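Local coordinates for protein lantibiotic dehydratase (Microbispora corallina, PDB 5EHK) that probably dehydrates serine and threonine residues of the precursor peptide of the lantibiotic NAI-107, in a reaction that depends on tRNA, at residues A[975-980]-A[1069-1074]; A[991-996]-A[1021-1026]. All coordinates share one frame; numbering follows the deposited sequence.

Interaction 1 sets strand 975-976 and the first residue of the turn after it against the first turn of helix 1068-1085, and interaction 2 sets the start of helix 992-997 against the loop 1021-1026. Both belong to the C-terminal dehydratase family region, and both segments of interaction 2 fall within the stretch of chain between the two segments of interaction 1. Their centres lie about 18 Å apart, yet Trp-996 joins them directly: its CZ3 is 3.8 Å from Leu-1071 CD1 and 3.8 Å from Val-1074 CG2. The indole thus extends the apolar surface of helix 1068-1085 to the short helix whose first turn makes interaction 2.

Interaction 1 (A[975-980]-A[1069-1074])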
loop_
_atom_site.group_PDB
_atom_site.type_symbol
_atom_site.label_atom_id
_atom_site.label_comp_id
_atom_site.label_asym_id
_atom_site.label_seq_id
_atom_site.Cartn_x
_atom_site.Cartn_y
_atom_site.Cartn_z
ATOM N N VAL A 975 31.270 -14.890 22.518
ATOM C CA VAL A 975 30.633 -14.358 21.315
ATOM C C VAL A 975 29.866 -13.073 21.564
ATOM O O VAL A 975 29.039 -12.995 22.482
ATOM C CB VAL A 975 29.701 -15.387 20.641
ATOM C CG1 VAL A 975 29.070 -14.800 19.386
ATOM C CG2 VAL A 975 30.465 -16.659 20.316
ATOM N N PRO A 976 30.153 -12.050 20.743
ATOM C CA PRO A 976 29.381 -10.811 20.834
ATOM C C PRO A 976 27.932 -11.095 20.444
ATOM O O PRO A 976 27.653 -11.523 19.319
ATOM C CB PRO A 976 30.069 -9.896 19.810
ATOM C CG PRO A 976 30.735 -10.838 18.840
ATOM C CD PRO A 976 31.169 -12.006 19.674
ATOM N N LEU A 977 27.028 -10.894 21.400
ATOM C CA LEU A 977 25.602 -11.131 21.196
ATOM C C LEU A 977 24.810 -9.853 20.903
ATOM O O LEU A 977 25.166 -8.760 21.350
ATOM C CB LEU A 977 25.006 -11.840 22.418
ATOM C CG LEU A 977 24.068 -13.028 22.199
ATOM C CD1 LEU A 977 24.842 -14.251 21.738
ATOM C CD2 LEU A 977 23.290 -13.326 23.467
ATOM N N VAL A 978 23.705 -10.023 20.180
ATOM C CA VAL A 978 22.842 -8.928 19.748
ATOM C C VAL A 978 22.375 -8.045 20.909
ATOM O O VAL A 978 22.074 -6.863 20.725
ATOM C CB VAL A 978 21.594 -9.493 19.018
ATOM C CG1 VAL A 978 20.812 -8.378 18.334
ATOM C CG2 VAL A 978 22.011 -10.555 18.002
ATOM N N GLY A 979 22.326 -8.616 22.107
ATOM C CA GLY A 979 21.813 -7.897 23.256
ATOM C C GLY A 979 22.897 -7.228 24.071
ATOM O O GLY A 979 22.614 -6.470 24.992
ATOM N N GLY A 980 24.149 -7.500 23.727
ATOM C CA GLY A 980 25.267 -6.946 24.463
ATOM C C GLY A 980 25.838 -7.945 25.443
ATOM O O GLY A 980 26.903 -7.723 26.015
ATOM N N THR A 1069 27.245 -21.230 14.279
ATOM C CA THR A 1069 26.448 -22.385 13.885
ATOM C C THR A 1069 25.562 -22.897 15.026
ATOM O O THR A 1069 24.338 -22.973 14.867
ATOM C CB THR A 1069 27.321 -23.526 13.337
ATOM O OG1 THR A 1069 28.007 -23.084 12.160
ATOM C CG2 THR A 1069 26.474 -24.725 12.979
ATOM N N GLN A 1070 26.157 -23.190 16.184
ATOM C CA GLN A 1070 25.376 -23.741 17.289
ATOM C C GLN A 1070 24.352 -22.744 17.856
ATOM O O GLN A 1070 23.247 -23.148 18.216
ATOM C CB GLN A 1070 26.246 -24.350 18.399
ATOM C CG GLN A 1070 26.965 -23.380 19.319
ATOM C CD GLN A 1070 27.870 -24.105 20.308
ATOM O OE1 GLN A 1070 27.771 -25.316 20.460
ATOM N NE2 GLN A 1070 28.718 -23.361 21.017
ATOM N N LEU A 1071 24.706 -21.458 17.933
ATOM C CA LEU A 1071 23.749 -20.440 18.391
ATOM C C LEU A 1071 22.528 -20.281 17.492
ATOM O O LEU A 1071 21.430 -20.002 17.962
ATOM C CB LEU A 1071 24.404 -19.069 18.570
ATOM C CG LEU A 1071 24.528 -18.484 19.981
ATOM C CD1 LEU A 1071 24.441 -19.533 21.056
ATOM C CD2 LEU A 1071 25.802 -17.685 20.128
ATOM N N ARG A 1072 22.731 -20.420 16.194
ATOM C CA ARG A 1072 21.642 -20.328 15.249
ATOM C C ARG A 1072 20.797 -21.609 15.260
ATOM O O ARG A 1072 19.576 -21.554 15.141
ATOM C CB ARG A 1072 22.177 -20.021 13.847
ATOM C CG ARG A 1072 21.225 -20.398 12.709
ATOM C CD ARG A 1072 21.833 -20.004 11.374
ATOM N NE ARG A 1072 20.834 -19.814 10.325
ATOM C CZ ARG A 1072 20.091 -18.717 10.180
ATOM N NH1 ARG A 1072 20.209 -17.701 11.030
ATOM N NH2 ARG A 1072 19.221 -18.642 9.182
ATOM N N LEU A 1073 21.453 -22.756 15.405
ATOM C CA LEU A 1073 20.763 -24.044 15.405
ATOM C C LEU A 1073 19.742 -24.124 16.524
ATOM O O LEU A 1073 18.543 -24.301 16.272
ATOM C CB LEU A 1073 21.773 -25.176 15.586
ATOM C CG LEU A 1073 21.406 -26.634 15.319
ATOM C CD1 LEU A 1073 22.695 -27.438 15.302
ATOM C CD2 LEU A 1073 20.457 -27.224 16.338
ATOM N N VAL A 1074 20.227 -24.028 17.760
ATOM C CA VAL A 1074 19.362 -24.167 18.917
ATOM C C VAL A 1074 18.304 -23.072 18.887
ATOM O O VAL A 1074 17.134 -23.326 19.179
ATOM C CB VAL A 1074 20.162 -24.189 20.247
ATOM C CG1 VAL A 1074 19.243 -24.419 21.428
ATOM C CG2 VAL A 1074 21.201 -25.277 20.220
#
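Leu-1071 reaches from helix 1068-1085 toward Leu-977 and Val-975, and a single methyl, CD2, makes its closest approach to both. The two leucine side chains run obliquely to one another and meet through one branch each: CD1 of Leu-977 lies 3.9 Å from CD2 of Leu-1071, while Leu-977 CD2 stands farther off, 6.0 Å from Leu-1071 CD2. Val-975 comes from a different direction. It points its CB toward the helix, and with CG1 anti to the backbone N (chi1 -179°) that methyl is the branch nearest to Leu-1071, its CG1 standing 4.4 Å from Leu-1071 CD2, a looser contact than the leucine pair. The backbones stay well apart, with 9.6 Å between the CA atoms of Val-975 and Leu-1071, so the branched side chains, whose methyls reach beyond the backbone, suit this spacing.

The strand side is one arm of a small beta hairpin, in which strand 975-976 pairs antiparallel with strand 982-983 and Val-975 shares backbone hydrogen bonds with Trp-983. Trp-983 touches Val-975, Leu-977 and Leu-1071, adding an aromatic surface common to all three. Beyond Leu-977 the chain bends in a type I turn closed by the backbone bond from Gly-980 N to Leu-977 O, 2.9 Å long. Gly-980 has a phi of 100°, where a CB would press on the carbonyl O of Gly-979; glycine, lacking that atom, fits the bend.

On the helix, Gln-1070 is directed elsewhere than its neighbour Leu-1071: its OE1 accepts a hydrogen bond from the backbone N of Ala-969, which satisfies a buried amide oxygen.

Interaction 2 (A[991-996]-A[1021-1026]); sequences DPAAAW and IDPTGG
The backbones of Asp-991 and Thr-1024 come within 6.3 Å at their CA atoms, where the N-cap of helix 992-997 faces a type I turn running from Pro-1023 to Gly-1026. This is a helix start packed against an interhelical turn, with helix 1090-1109 beside it: Leu-1108 touches Asp-991 and Val-1104 touches Pro-1023. In the model the Asp-991 and Thr-1024 side chains cross at about a right angle. With CG anti to the backbone N (chi1 -161°), the carboxylate of Asp-991 is brought over to the threonine. The modelled approach to the threonine hydroxyl is too short to be trusted, so the relative placement of these two side chains is doubtful as a whole. Beside this pair, Ala-993 and Pro-1023 make a plain apolar contact, CB of Ala-993 to CG of Pro-1023 at 4.2 Å; the small methyl and compact ring let helix and turn meet without long side chains. Gly-1026 ends the turn at a phi of 88°, where a CB would press on the carbonyl O of Gly-1025. Asp-1022, just ahead of the turn, forms an Asx motif: its OD1 accepts from the backbone N of Gly-1025 at 2.9 Å, the donor standing 55° out of the carboxylate plane.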
loop_
_atom_site.group_PDB
_atom_site.type_symbol
_atom_site.label_atom_id
_atom_site.label_comp_id
_atom_site.label_asym_id
_atom_site.label_seq_id
_atom_site.Cartn_x
_atom_site.Cartn_y
_atom_site.Cartn_z
ATOM N N ASP A 991 24.575 -25.810 33.531
ATOM C CA ASP A 991 23.216 -25.294 33.312
ATOM C C ASP A 991 22.954 -24.949 31.847
ATOM O O ASP A 991 22.894 -23.763 31.494
ATOM C CB ASP A 991 23.001 -24.035 34.153
ATOM C CG ASP A 991 21.538 -23.700 34.340
ATOM O OD1 ASP A 991 20.688 -24.522 33.930
ATOM O OD2 ASP A 991 21.235 -22.629 34.911
ATOM N N PRO A 992 22.763 -25.983 30.997
ATOM C CA PRO A 992 22.537 -25.804 29.552
ATOM C C PRO A 992 21.260 -25.006 29.229
ATOM O O PRO A 992 21.193 -24.361 28.179
ATOM C CB PRO A 992 22.449 -27.244 29.018
ATOM C CG PRO A 992 22.942 -28.121 30.136
ATOM C CD PRO A 992 22.591 -27.392 31.391
ATOM N N ALA A 993 20.257 -25.085 30.104
ATOM C CA ALA A 993 19.035 -24.317 29.950
ATOM C C ALA A 993 19.356 -22.840 29.919
ATOM O O ALA A 993 19.033 -22.140 28.962
ATOM C CB ALA A 993 18.073 -24.621 31.092
ATOM N N ALA A 994 20.017 -22.365 30.965
ATOM C CA ALA A 994 20.403 -20.958 31.033
ATOM C C ALA A 994 21.347 -20.611 29.880
ATOM O O ALA A 994 21.282 -19.508 29.332
ATOM C CB ALA A 994 21.002 -20.606 32.387
ATOM N N ALA A 995 22.227 -21.550 29.539
ATOM C CA ALA A 995 23.148 -21.389 28.410
ATOM C C ALA A 995 22.379 -20.943 27.190
ATOM O O ALA A 995 22.471 -19.797 26.769
ATOM C CB ALA A 995 23.873 -22.695 28.115
ATOM N N TRP A 996 21.570 -21.850 26.655
ATOM C CA TRP A 996 20.814 -21.574 25.438
ATOM C C TRP A 996 19.769 -20.454 25.565
ATOM O O TRP A 996 19.670 -19.603 24.682
ATOM C CB TRP A 996 20.188 -22.861 24.921
ATOM C CG TRP A 996 21.204 -23.901 24.638
ATOM C CD1 TRP A 996 21.326 -25.123 25.241
ATOM C CD2 TRP A 996 22.252 -23.822 23.672
ATOM N NE1 TRP A 996 22.394 -25.804 24.710
ATOM C CE2 TRP A 996 22.979 -25.026 23.746
ATOM C CE3 TRP A 996 22.648 -22.851 22.754
ATOM C CZ2 TRP A 996 24.074 -25.282 22.936
ATOM C CZ3 TRP A 996 23.732 -23.105 21.958
ATOM C CH2 TRP A 996 24.435 -24.311 22.048
ATOM N N ILE A 1021 9.327 -22.312 36.150
ATOM C CA ILE A 1021 10.223 -22.729 35.086
ATOM C C ILE A 1021 11.615 -22.989 35.634
ATOM O O ILE A 1021 12.477 -22.118 35.576
ATOM C CB ILE A 1021 10.269 -21.668 33.960
ATOM C CG1 ILE A 1021 8.852 -21.325 33.493
ATOM C CG2 ILE A 1021 11.104 -22.149 32.780
ATOM C CD1 ILE A 1021 8.772 -20.017 32.771
ATOM N N ASP A 1022 11.825 -24.205 36.138
ATOM C CA ASP A 1022 13.068 -24.579 36.829
ATOM C C ASP A 1022 13.592 -25.954 36.397
ATOM O O ASP A 1022 13.534 -26.935 37.156
ATOM C CB ASP A 1022 12.846 -24.540 38.352
ATOM C CG ASP A 1022 14.121 -24.814 39.159
ATOM O OD1 ASP A 1022 15.244 -24.757 38.590
ATOM O OD2 ASP A 1022 13.976 -25.091 40.376
ATOM N N PRO A 1023 14.115 -26.026 35.170
ATOM C CA PRO A 1023 14.605 -27.301 34.656
ATOM C C PRO A 1023 15.831 -27.741 35.431
ATOM O O PRO A 1023 15.921 -28.908 35.799
ATOM C CB PRO A 1023 14.976 -26.984 33.199
ATOM C CG PRO A 1023 14.403 -25.606 32.929
ATOM C CD PRO A 1023 14.367 -24.916 34.239
ATOM N N THR A 1024 16.755 -26.816 35.683
ATOM C CA THR A 1024 18.002 -27.162 36.371
ATOM C C THR A 1024 17.738 -27.724 37.764
ATOM O O THR A 1024 18.429 -28.633 38.210
ATOM C CB THR A 1024 18.961 -25.957 36.468
ATOM O OG1 THR A 1024 18.998 -25.274 35.207
ATOM C CG2 THR A 1024 20.362 -26.421 36.829
ATOM N N GLY A 1025 16.698 -27.217 38.420
ATOM C CA GLY A 1025 16.317 -27.703 39.731
ATOM C C GLY A 1025 15.480 -28.971 39.735
ATOM O O GLY A 1025 15.033 -29.396 40.796
ATOM N N GLY A 1026 15.250 -29.567 38.563
ATOM C CA GLY A 1026 14.496 -30.809 38.450
ATOM C C GLY A 1026 12.986 -30.625 38.307
ATOM O O GLY A 1026 12.232 -31.605 38.371
#